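16S rRNA processing protein (Pseudomonas aeruginosa, PDB 2F1L) probably serves as an accessory factor in the final step of 30S ribosomal subunit assembly, needed for efficient processing of 16S rRNA. Local coordinates at residues A[28-32]-A[33-37]; A[45-48]-A[49-53]. All coordinates share one frame; numbering follows the deposited sequence.

Contact 1: A[28-32]-A[33-37]; sequences SVYGI and RGEVK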
# COMPACT_ATOMS: atom_id res chain seq x y z
N SER A 28 8.39 -6.40 19.22
CA SER A 28 8.17 -6.20 20.62
C SER A 28 7.50 -7.45 21.18
O SER A 28 7.40 -8.46 20.48
CB SER A 28 7.20 -5.02 20.78
OG SER A 28 7.05 -4.70 22.15
N VAL A 29 6.98 -7.35 22.39
CA VAL A 29 6.27 -8.44 22.99
C VAL A 29 4.83 -8.07 23.01
O VAL A 29 4.53 -6.94 22.86
CB VAL A 29 6.75 -8.76 24.41
CG1 VAL A 29 8.21 -9.29 24.35
CG2 VAL A 29 6.62 -7.54 25.31
N TYR A 30 3.94 -9.05 23.15
CA TYR A 30 2.52 -8.79 23.29
C TYR A 30 2.04 -9.62 24.45
O TYR A 30 2.10 -10.85 24.41
CB TYR A 30 1.79 -9.18 22.03
CG TYR A 30 0.35 -8.79 22.06
CD1 TYR A 30 -0.02 -7.52 21.73
CD2 TYR A 30 -0.63 -9.69 22.44
CE1 TYR A 30 -1.34 -7.12 21.77
CE2 TYR A 30 -1.97 -9.31 22.51
CZ TYR A 30 -2.31 -8.01 22.17
OH TYR A 30 -3.62 -7.58 22.20
N GLY A 31 1.57 -8.95 25.49
CA GLY A 31 1.06 -9.67 26.65
C GLY A 31 2.19 -10.28 27.44
O GLY A 31 3.36 -10.00 27.22
N ILE A 32 1.85 -11.14 28.37
CA ILE A 32 2.81 -11.60 29.34
C ILE A 32 2.99 -13.12 29.31
O ILE A 32 3.63 -13.68 30.18
CB ILE A 32 2.38 -11.17 30.77
CG1 ILE A 32 1.13 -11.90 31.19
CG2 ILE A 32 2.15 -9.65 30.86
CD1 ILE A 32 0.96 -11.86 32.64
N ARG A 33 2.39 -13.78 28.33
CA ARG A 33 2.42 -15.22 28.26
C ARG A 33 3.35 -15.69 27.13
O ARG A 33 3.36 -16.88 26.75
CB ARG A 33 0.99 -15.73 28.08
CG ARG A 33 0.12 -15.43 29.33
CD ARG A 33 -1.33 -15.93 29.15
NE ARG A 33 -2.17 -15.86 30.36
CZ ARG A 33 -1.92 -16.47 31.54
NH1 ARG A 33 -0.82 -17.20 31.73
NH2 ARG A 33 -2.76 -16.32 32.56
N GLY A 34 4.12 -14.74 26.59
CA GLY A 34 5.18 -15.03 25.65
C GLY A 34 4.93 -14.79 24.18
O GLY A 34 5.80 -15.09 23.35
N GLU A 35 3.76 -14.25 23.84
CA GLU A 35 3.52 -13.86 22.44
C GLU A 35 4.39 -12.68 22.09
O GLU A 35 4.83 -11.90 22.98
CB GLU A 35 2.05 -13.57 22.17
CG GLU A 35 1.18 -14.86 22.29
CD GLU A 35 -0.31 -14.67 22.01
OE1 GLU A 35 -0.75 -13.59 21.57
OE2 GLU A 35 -1.06 -15.64 22.21
N VAL A 36 4.64 -12.54 20.79
CA VAL A 36 5.41 -11.43 20.27
C VAL A 36 4.54 -10.56 19.33
O VAL A 36 3.53 -11.02 18.75
CB VAL A 36 6.66 -11.91 19.52
CG1 VAL A 36 7.66 -12.56 20.48
CG2 VAL A 36 6.32 -12.90 18.41
N LYS A 37 4.94 -9.31 19.18
CA LYS A 37 4.28 -8.37 18.31
C LYS A 37 5.12 -8.30 17.04
O LYS A 37 6.34 -8.24 17.07
CB LYS A 37 4.20 -7.02 19.00
CG LYS A 37 3.27 -6.02 18.34
CD LYS A 37 3.76 -4.61 18.62
CE LYS A 37 2.66 -3.59 18.93
NZ LYS A 37 3.28 -2.25 18.71
O HOH W 1 1.49 -13.28 25.53

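Contact 2: A[45-48]-A[49-53]; sequences LDNL and LDYRR. With GOL (glycerol), chain F.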
# COMPACT_ATOMS: atom_id res chain seq x y z
N LEU A 45 -2.60 -8.86 4.62
CA LEU A 45 -1.82 -8.71 5.84
C LEU A 45 -1.70 -10.00 6.66
O LEU A 45 -0.66 -10.25 7.28
CB LEU A 45 -2.41 -7.62 6.73
CG LEU A 45 -1.51 -7.03 7.82
CD1 LEU A 45 -0.31 -6.38 7.23
CD2 LEU A 45 -2.31 -6.00 8.61
N ASP A 46 -2.74 -10.83 6.67
CA ASP A 46 -2.77 -11.94 7.63
C ASP A 46 -2.12 -13.19 7.10
O ASP A 46 -2.08 -14.19 7.76
CB ASP A 46 -4.20 -12.24 8.12
CG ASP A 46 -5.06 -12.83 7.05
OD1 ASP A 46 -4.56 -13.02 5.93
OD2 ASP A 46 -6.26 -13.06 7.33
N ASN A 47 -1.60 -13.10 5.90
CA ASN A 47 -1.04 -14.20 5.21
C ASN A 47 0.22 -14.71 5.86
O ASN A 47 0.54 -15.87 5.77
CB ASN A 47 -0.75 -13.75 3.78
CG ASN A 47 -0.30 -14.88 2.92
OD1 ASN A 47 -0.99 -15.88 2.84
ND2 ASN A 47 0.87 -14.75 2.29
N LEU A 48 0.93 -13.82 6.54
CA LEU A 48 2.03 -14.23 7.39
C LEU A 48 1.69 -15.43 8.29
O LEU A 48 2.53 -16.27 8.52
CB LEU A 48 2.47 -13.04 8.24
CG LEU A 48 3.60 -13.28 9.25
CD1 LEU A 48 4.80 -13.75 8.53
CD2 LEU A 48 3.95 -12.05 9.96
N LEU A 49 0.47 -15.50 8.78
CA LEU A 49 0.05 -16.57 9.74
C LEU A 49 -0.06 -17.94 9.07
O LEU A 49 -0.16 -18.97 9.74
CB LEU A 49 -1.28 -16.22 10.42
CG LEU A 49 -1.30 -14.89 11.23
CD1 LEU A 49 -2.67 -14.57 11.82
CD2 LEU A 49 -0.24 -14.91 12.33
N ASP A 50 -0.00 -17.94 7.75
CA ASP A 50 0.03 -19.17 6.97
C ASP A 50 1.40 -19.83 6.85
O ASP A 50 1.52 -20.89 6.25
CB ASP A 50 -0.50 -18.89 5.54
CG ASP A 50 -1.98 -18.53 5.52
OD1 ASP A 50 -2.69 -18.85 6.50
OD2 ASP A 50 -2.43 -17.91 4.55
N TYR A 51 2.45 -19.23 7.39
CA TYR A 51 3.78 -19.81 7.30
C TYR A 51 4.15 -20.33 8.68
O TYR A 51 4.39 -19.53 9.57
CB TYR A 51 4.78 -18.75 6.85
CG TYR A 51 4.53 -18.28 5.44
CD1 TYR A 51 4.97 -19.03 4.37
CD2 TYR A 51 3.83 -17.11 5.18
CE1 TYR A 51 4.74 -18.64 3.09
CE2 TYR A 51 3.60 -16.70 3.87
CZ TYR A 51 4.06 -17.48 2.82
OH TYR A 51 3.86 -17.13 1.49
N ARG A 52 4.16 -21.66 8.86
CA ARG A 52 4.43 -22.27 10.17
C ARG A 52 5.91 -22.18 10.59
O ARG A 52 6.23 -22.17 11.77
CB ARG A 52 3.94 -23.73 10.19
CG ARG A 52 4.20 -24.44 11.55
CD ARG A 52 3.77 -25.90 11.56
NE ARG A 52 2.42 -26.01 11.02
N ARG A 53 6.81 -22.11 9.62
CA ARG A 53 8.23 -22.27 9.86
C ARG A 53 8.93 -20.96 9.53
O ARG A 53 9.13 -20.61 8.36
CB ARG A 53 8.82 -23.46 9.09
CG ARG A 53 8.58 -24.80 9.79
CD ARG A 53 9.23 -25.99 9.06
NE ARG A 53 9.16 -25.86 7.61
C1 GOL F . -6.07 -15.30 4.22
O1 GOL F . -6.42 -13.99 3.85
C2 GOL F . -5.19 -15.93 3.16
O2 GOL F . -4.84 -17.25 3.50
C3 GOL F . -3.90 -15.14 3.03
O3 GOL F . -3.53 -15.15 1.66
O HOH W 2 -3.76 -16.28 7.00

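Contact 1: A[28-32]-A[33-37]
A first torsion of -174° swings CG of Tyr30 away from its own nitrogen, while -67° puts CG of Glu35 opposite its carbonyl carbon, and the two side chains rise together from one face of a beta hairpin in the RimM N-terminal domain. They run alongside each other, ring and carboxylate planes 15° apart, and Glu35 OE1 stands 4.0 Å from CD2 of Tyr30. On the same face, CB of Ser28 and CB of Lys37 pack 4.0 Å apart, whereas the side chains of Val29 and Val36, a non-hydrogen-bonded pair, diverge, yet both touch Ala90 of helix 87-91. Two nearly straight backbone bonds tie the strands: Lys37 N to Ser28 O, 2.9 Å, and Tyr30 N to Glu35 O, 3.0 Å. Strand 35-37 carries on into the sheet, Val36 pairing with Ala79. Beyond Tyr30, whose ring also stacks on His73, the chain turns through Gly31 and Gly34, both at positive phi. Inside this turn sits a water that accepts from Arg33 N and Glu35 N, each at 3.0 Å, and donates to Tyr30 O at 2.7 Å.

Contact 2: A[45-48]-A[49-53]
A single short 3-10 turn, residues 47-50, interrupts the loop between strands 35-40 and 53-58 of the RimM N-terminal domain, and three successive i to i+3 backbone bonds define it. Leu49 N reaches back to Asp46 O at 3.0 Å, Asp50 N to Asn47 O at 2.9 Å, and Tyr51 N to Leu48 O at 3.2 Å.

The side chains leave this turn in different directions. Leu48 is buried, packing on Ile23, Val38 and Leu77, so the turn sits against the strands of the domain, and Thr42 OG1 takes up its backbone N. CB of Leu49 lies over the start of the turn, 3.4 Å from Asp46 O. The Tyr51 ring is brought back along the chain with CG anti to the carbonyl carbon (chi1 -66°): Leu48 O lies at its edge, in the ring plane, and CD2 comes within 3.6 Å of Asn47 O. The side-chain amide of Asn47 crosses this ring obliquely, their planes 78° apart.

Asp46 and Asp50 make the polar side. Asp46 OD2 bonds Ser171 OG, and together with the backbone pairing of Asp46 and Leu170 this joins the turn to the strand 169-173 region of the PRC barrel part. A glycerol, probably from the crystallisation liquor, lies here too, also bonded to Ile172 N and Tyr113 OH. It bridges the two aspartates, O1 donating to Asp46 OD1 and O2 to Asp50 OD2 at 2.7 Å. A water completes a second bridge, donating to Asp46 O and to Asp50 OD1, 2.8 Å in each case.

How the contacts relate
Both contacts lie at the surface of the RimM N-terminal domain, one after the other along the chain, with centres about 17 Å apart and nearest atoms about 8 Å apart, so they do not touch. Strand 35-40 connects them: it starts in contact 1 and leads into the loop that holds contact 2, and each packs against strands 20-27 and 76-81. Contact 1 is the more peripheral, at about 19 Å between its centre and that of the chain, and pairs strands within the domain. Contact 2, at about 8 Å, is local helical turning and also reaches residues of the PRC barrel range. A water bridges backbone groups in contact 1, but backbone and carboxylate in contact 2.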